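Local atomic coordinates of guanine nucleotide exchange factor SRM1 (Saccharomyces cerevisiae, PDB entry 3OF7), a protein that promotes the exchange of GDP for GTP on the GTPases GSP1 and GSP2, binds chromatin, and is required for nuclear export of mRNA and ribosomes. Residues I70-T79 with L436-G447. Numbering follows the deposited sequence.
Sequences ISFAVGGMHT and LVGCGGQFSVSG
The ring of Phe72 takes the CG1 methyl of Val445 over one face, a CH-pi contact 3.8 Å from CG1 to the ring centroid and 16° off the normal. At its rim, near the plane, lie Gly438 N, Leu436 O and Gly447 N, backbone atoms already engaged in the hydrogen-bonded ladder between residues 436-439 and 443-447. Gly76 O and Thr79 OG1 lie in the plane at the edge of the Phe443 ring, 3.5 Å from CE1 and 3.4 Å from CE2 respectively; Gly440 N of its own hairpin stands over one face, offset toward the rim, while the CG1 methyl of Val74 approaches CZ obliquely at 3.4 Å. With CG tucked between backbone N and carbonyl carbon (chi1 58°), Phe72 swings its ring onto the 436-447 hairpin although CB does not point straight at it. Val74 fits between the two rings; its CG2 meets Val445 CB at 3.8 Å and also packs on Gly438, where any side chain would collide with that methyl. At the turns, Gly441 N donates to Gly76 O (3.0 Å), a fairly straight bond in the carbonyl plane on a lone pair. A water links Phe72 O to Val437 O where the axes of strand segments 70-74 and 436-439 approach to 6.1 Å. A leucine in place of Phe72 would probably leave Val445 CG1 without its aromatic face and open a gap beside the Gly438 and Gly447 amides. The hairpins belong to RCC1 repeats 1 and 7 but to adjacent propeller blades; strands 30-34 and 56-58 complete the blade of 432-450, closing the seven-bladed ring. The blades therefore adhere here chiefly through apolar packing, while one direct backbone bond and bridging water engage some of the carbonyls facing the interface.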
ATOM      1  N   ILE A  70      -0.251 -14.844   7.334  1.00 14.40           N
ATOM      2  CA  ILE A  70       0.530 -13.985   8.230  1.00 14.79           C
ATOM      3  C   ILE A  70       0.992 -12.657   7.593  1.00 14.20           C
ATOM      4  O   ILE A  70       1.620 -11.835   8.256  1.00 14.90           O
ATOM      5  CB  ILE A  70       1.750 -14.747   8.823  1.00 15.08           C
ATOM      6  CG1 ILE A  70       2.503 -15.519   7.737  1.00 16.72           C
ATOM      7  CG2 ILE A  70       1.284 -15.735   9.892  1.00 14.65           C
ATOM      8  CD1 ILE A  70       3.521 -14.718   6.963  1.00 17.78           C
ATOM      9  N   SER A  71       0.689 -12.458   6.308  1.00 13.94           N
ATOM     10  CA  SER A  71       0.998 -11.185   5.630  1.00 13.27           C
ATOM     11  C   SER A  71       0.098 -11.030   4.424  1.00 12.55           C
ATOM     12  O   SER A  71      -0.369 -12.006   3.870  1.00 12.68           O
ATOM     13  CB  SER A  71       2.452 -11.152   5.134  1.00 13.21           C
ATOM     14  OG  SER A  71       2.851  -9.812   4.816  1.00 12.91           O
ATOM     15  N   PHE A  72      -0.105  -9.797   3.997  1.00 12.79           N
ATOM     16  CA  PHE A  72      -0.749  -9.565   2.704  1.00 12.47           C
ATOM     17  C   PHE A  72      -0.352  -8.218   2.128  1.00 12.22           C
ATOM     18  O   PHE A  72       0.088  -7.325   2.853  1.00 12.77           O
ATOM     19  CB  PHE A  72      -2.283  -9.746   2.782  1.00 12.42           C
ATOM     20  CG  PHE A  72      -2.959  -8.838   3.778  1.00 12.30           C
ATOM     21  CD1 PHE A  72      -3.266  -7.518   3.444  1.00 12.50           C
ATOM     22  CD2 PHE A  72      -3.290  -9.304   5.057  1.00 12.60           C
ATOM     23  CE1 PHE A  72      -3.890  -6.664   4.359  1.00 11.40           C
ATOM     24  CE2 PHE A  72      -3.925  -8.462   5.982  1.00 12.67           C
ATOM     25  CZ  PHE A  72      -4.218  -7.132   5.629  1.00 11.94           C
ATOM     26  N   ALA A  73      -0.478  -8.092   0.810  1.00 12.62           N
ATOM     27  CA  ALA A  73      -0.111  -6.868   0.108  1.00 12.53           C
ATOM     28  C   ALA A  73      -1.241  -6.580  -0.850  1.00 12.20           C
ATOM     29  O   ALA A  73      -1.557  -7.403  -1.707  1.00 12.96           O
ATOM     30  CB  ALA A  73       1.220  -7.042  -0.655  1.00 12.36           C
ATOM     31  N   VAL A  74      -1.872  -5.423  -0.675  1.00 12.45           N
ATOM     32  CA  VAL A  74      -3.058  -5.069  -1.453  1.00 12.22           C
ATOM     33  C   VAL A  74      -2.641  -4.130  -2.590  1.00 12.59           C
ATOM     34  O   VAL A  74      -2.061  -3.082  -2.348  1.00 12.10           O
ATOM     35  CB  VAL A  74      -4.135  -4.387  -0.581  1.00 12.43           C
ATOM     36  CG1 VAL A  74      -5.388  -4.076  -1.407  1.00 12.27           C
ATOM     37  CG2 VAL A  74      -4.492  -5.258   0.632  1.00 12.64           C
ATOM     38  N   GLY A  75      -2.934  -4.534  -3.822  1.00 12.80           N
ATOM     39  CA  GLY A  75      -2.707  -3.685  -4.994  1.00 13.66           C
ATOM     40  C   GLY A  75      -3.998  -3.023  -5.458  1.00 14.56           C
ATOM     41  O   GLY A  75      -5.018  -3.070  -4.766  1.00 14.51           O
ATOM     42  N   GLY A  76      -3.965  -2.418  -6.640  1.00 14.61           N
ATOM     43  CA  GLY A  76      -5.115  -1.682  -7.146  1.00 15.04           C
ATOM     44  C   GLY A  76      -6.337  -2.552  -7.355  1.00 15.74           C
ATOM     45  O   GLY A  76      -7.424  -2.201  -6.905  1.00 15.48           O
ATOM     46  N   MET A  77      -6.139  -3.698  -8.021  1.00 15.87           N
ATOM     47  CA  MET A  77      -7.231  -4.592  -8.398  0.50 16.33           C
ATOM     48  C   MET A  77      -6.948  -6.054  -8.016  1.00 16.09           C
ATOM     49  O   MET A  77      -7.682  -6.963  -8.415  1.00 16.12           O
ATOM     50  CB  MET A  77      -7.520  -4.474  -9.909  0.50 16.61           C
ATOM     51  CG  MET A  77      -8.059  -3.107 -10.355  0.50 17.62           C
ATOM     52  SD  MET A  77      -8.272  -2.948 -12.149  0.50 20.40           S
ATOM     53  N   HIS A  78      -5.873  -6.288  -7.261  1.00 15.62           N
ATOM     54  CA  HIS A  78      -5.556  -7.651  -6.801  1.00 14.95           C
ATOM     55  C   HIS A  78      -4.826  -7.629  -5.469  1.00 14.44           C
ATOM     56  O   HIS A  78      -4.307  -6.592  -5.068  1.00 14.80           O
ATOM     57  CB  HIS A  78      -4.754  -8.435  -7.846  1.00 15.08           C
ATOM     58  CG  HIS A  78      -3.374  -7.904  -8.073  1.00 15.12           C
ATOM     59  ND1 HIS A  78      -2.238  -8.559  -7.644  1.00 17.25           N
ATOM     60  CD2 HIS A  78      -2.949  -6.772  -8.678  1.00 13.84           C
ATOM     61  CE1 HIS A  78      -1.173  -7.849  -7.976  1.00 14.90           C
ATOM     62  NE2 HIS A  78      -1.578  -6.760  -8.604  1.00 16.14           N
ATOM     63  N   THR A  79      -4.792  -8.771  -4.793  1.00 13.97           N
ATOM     64  CA  THR A  79      -4.127  -8.893  -3.502  1.00 13.25           C
ATOM     65  C   THR A  79      -3.289 -10.156  -3.470  1.00 13.51           C
ATOM     66  O   THR A  79      -3.654 -11.169  -4.068  1.00 13.41           O
ATOM     67  CB  THR A  79      -5.156  -8.948  -2.350  1.00 13.65           C
ATOM     68  OG1 THR A  79      -5.979  -7.773  -2.397  1.00 13.77           O
ATOM     69  CG2 THR A  79      -4.462  -9.036  -0.971  1.00 12.92           C
ATOM     70  N   LEU A 436      -2.870  -5.939  10.767  1.00 14.30           N
ATOM     71  CA  LEU A 436      -2.424  -5.464   9.455  1.00 13.96           C
ATOM     72  C   LEU A 436      -3.594  -4.884   8.673  1.00 14.21           C
ATOM     73  O   LEU A 436      -4.718  -5.359   8.799  1.00 13.94           O
ATOM     74  CB  LEU A 436      -1.787  -6.609   8.654  1.00 14.03           C
ATOM     75  CG  LEU A 436      -0.537  -7.309   9.209  1.00 14.33           C
ATOM     76  CD1 LEU A 436      -0.182  -8.522   8.332  1.00 16.03           C
ATOM     77  CD2 LEU A 436       0.668  -6.375   9.325  1.00 16.17           C
ATOM     78  N   VAL A 437      -3.333  -3.843   7.886  1.00 13.90           N
ATOM     79  CA  VAL A 437      -4.339  -3.281   6.990  1.00 13.86           C
ATOM     80  C   VAL A 437      -3.713  -2.962   5.643  1.00 13.89           C
ATOM     81  O   VAL A 437      -2.520  -2.681   5.574  1.00 13.57           O
ATOM     82  CB  VAL A 437      -4.987  -1.987   7.542  1.00 14.36           C
ATOM     83  CG1 VAL A 437      -5.926  -2.306   8.700  1.00 14.51           C
ATOM     84  CG2 VAL A 437      -3.929  -0.960   7.949  1.00 14.00           C
ATOM     85  N   GLY A 438      -4.525  -3.008   4.592  1.00 13.66           N
ATOM     86  CA  GLY A 438      -4.083  -2.668   3.233  1.00 14.05           C
ATOM     87  C   GLY A 438      -5.287  -2.186   2.453  1.00 13.83           C
ATOM     88  O   GLY A 438      -6.423  -2.522   2.796  1.00 13.03           O
ATOM     89  N   CYS A 439      -5.052  -1.392   1.417  1.00 13.85           N
ATOM     90  CA  CYS A 439      -6.154  -0.790   0.656  1.00 14.59           C
ATOM     91  C   CYS A 439      -5.825  -0.789  -0.821  1.00 15.02           C
ATOM     92  O   CYS A 439      -4.657  -0.650  -1.199  1.00 14.69           O
ATOM     93  CB  CYS A 439      -6.388   0.660   1.095  1.00 14.44           C
ATOM     94  SG  CYS A 439      -6.739   0.907   2.844  1.00 15.05           S
ATOM     95  N   GLY A 440      -6.858  -0.955  -1.640  1.00 15.45           N
ATOM     96  CA  GLY A 440      -6.721  -0.932  -3.096  1.00 16.35           C
ATOM     97  C   GLY A 440      -7.539   0.190  -3.692  1.00 16.86           C
ATOM     98  O   GLY A 440      -7.859   1.177  -3.004  1.00 17.11           O
ATOM     99  N   GLY A 441      -7.889   0.047  -4.968  1.00 16.75           N
ATOM    100  CA  GLY A 441      -8.627   1.097  -5.669  1.00 17.18           C
ATOM    101  C   GLY A 441      -9.993   1.366  -5.056  1.00 17.29           C
ATOM    102  O   GLY A 441     -10.374   2.525  -4.839  1.00 18.07           O
ATOM    103  N   GLN A 442     -10.729   0.291  -4.778  1.00 17.06           N
ATOM    104  CA  GLN A 442     -12.129   0.389  -4.349  1.00 17.14           C
ATOM    105  C   GLN A 442     -12.470  -0.514  -3.162  1.00 16.36           C
ATOM    106  O   GLN A 442     -13.647  -0.790  -2.905  1.00 16.00           O
ATOM    107  CB  GLN A 442     -13.071   0.046  -5.525  1.00 17.59           C
ATOM    108  CG  GLN A 442     -12.885   0.906  -6.774  0.80 19.37           C
ATOM    109  CD  GLN A 442     -13.983   0.691  -7.818  0.80 21.91           C
ATOM    110  OE1 GLN A 442     -14.774  -0.251  -7.729  0.90 21.64           O
ATOM    111  NE2 GLN A 442     -14.031   1.575  -8.810  0.90 24.16           N
ATOM    112  N   PHE A 443     -11.455  -0.963  -2.430  1.00 15.31           N
ATOM    113  CA  PHE A 443     -11.656  -1.985  -1.402  1.00 14.72           C
ATOM    114  C   PHE A 443     -10.531  -1.946  -0.379  1.00 14.28           C
ATOM    115  O   PHE A 443      -9.495  -1.319  -0.613  1.00 14.18           O
ATOM    116  CB  PHE A 443     -11.754  -3.381  -2.048  1.00 15.01           C
ATOM    117  CG  PHE A 443     -10.428  -3.931  -2.543  1.00 15.77           C
ATOM    118  CD1 PHE A 443      -9.822  -3.412  -3.683  1.00 14.98           C
ATOM    119  CD2 PHE A 443      -9.801  -4.984  -1.866  1.00 15.79           C
ATOM    120  CE1 PHE A 443      -8.594  -3.926  -4.153  1.00 15.04           C
ATOM    121  CE2 PHE A 443      -8.577  -5.505  -2.314  1.00 15.02           C
ATOM    122  CZ  PHE A 443      -7.970  -4.975  -3.460  1.00 14.70           C
ATOM    123  N   SER A 444     -10.736  -2.632   0.742  1.00 14.11           N
ATOM    124  CA  SER A 444      -9.740  -2.719   1.808  1.00 13.78           C
ATOM    125  C   SER A 444      -9.670  -4.142   2.369  1.00 13.61           C
ATOM    126  O   SER A 444     -10.608  -4.934   2.214  1.00 13.39           O
ATOM    127  CB  SER A 444     -10.078  -1.736   2.930  1.00 14.06           C
ATOM    128  OG  SER A 444     -10.327  -0.437   2.417  1.00 15.14           O
ATOM    129  N   VAL A 445      -8.544  -4.463   3.000  1.00 13.45           N
ATOM    130  CA  VAL A 445      -8.325  -5.777   3.601  1.00 13.35           C
ATOM    131  C   VAL A 445      -7.678  -5.554   4.961  1.00 13.67           C
ATOM    132  O   VAL A 445      -6.834  -4.661   5.111  1.00 13.47           O
ATOM    133  CB  VAL A 445      -7.390  -6.663   2.735  1.00 13.71           C
ATOM    134  CG1 VAL A 445      -7.164  -8.039   3.395  1.00 13.51           C
ATOM    135  CG2 VAL A 445      -7.940  -6.834   1.315  1.00 14.30           C
ATOM    136  N   SER A 446      -8.078  -6.352   5.953  1.00 13.24           N
ATOM    137  CA  SER A 446      -7.420  -6.325   7.254  1.00 13.22           C
ATOM    138  C   SER A 446      -7.127  -7.740   7.765  1.00 13.10           C
ATOM    139  O   SER A 446      -7.678  -8.729   7.279  1.00 12.80           O
ATOM    140  CB  SER A 446      -8.248  -5.544   8.280  1.00 13.20           C
ATOM    141  OG  SER A 446      -9.448  -6.238   8.563  1.00 14.36           O
ATOM    142  N   GLY A 447      -6.237  -7.814   8.743  1.00 12.97           N
ATOM    143  CA  GLY A 447      -5.923  -9.060   9.406  1.00 13.39           C
ATOM    144  C   GLY A 447      -5.865  -8.779  10.885  1.00 13.71           C
ATOM    145  O   GLY A 447      -5.220  -7.821  11.312  1.00 13.71           O
TER
HETATM  146  O   HOH W   1      -1.067  -4.444   3.466  1.00 37.63           O
HETATM  147  O   HOH W   2      -2.071  -0.689  -1.669  1.00 50.05           O
HETATM  148  O   HOH W   3     -10.122  -1.819  -6.933  1.00 13.11           O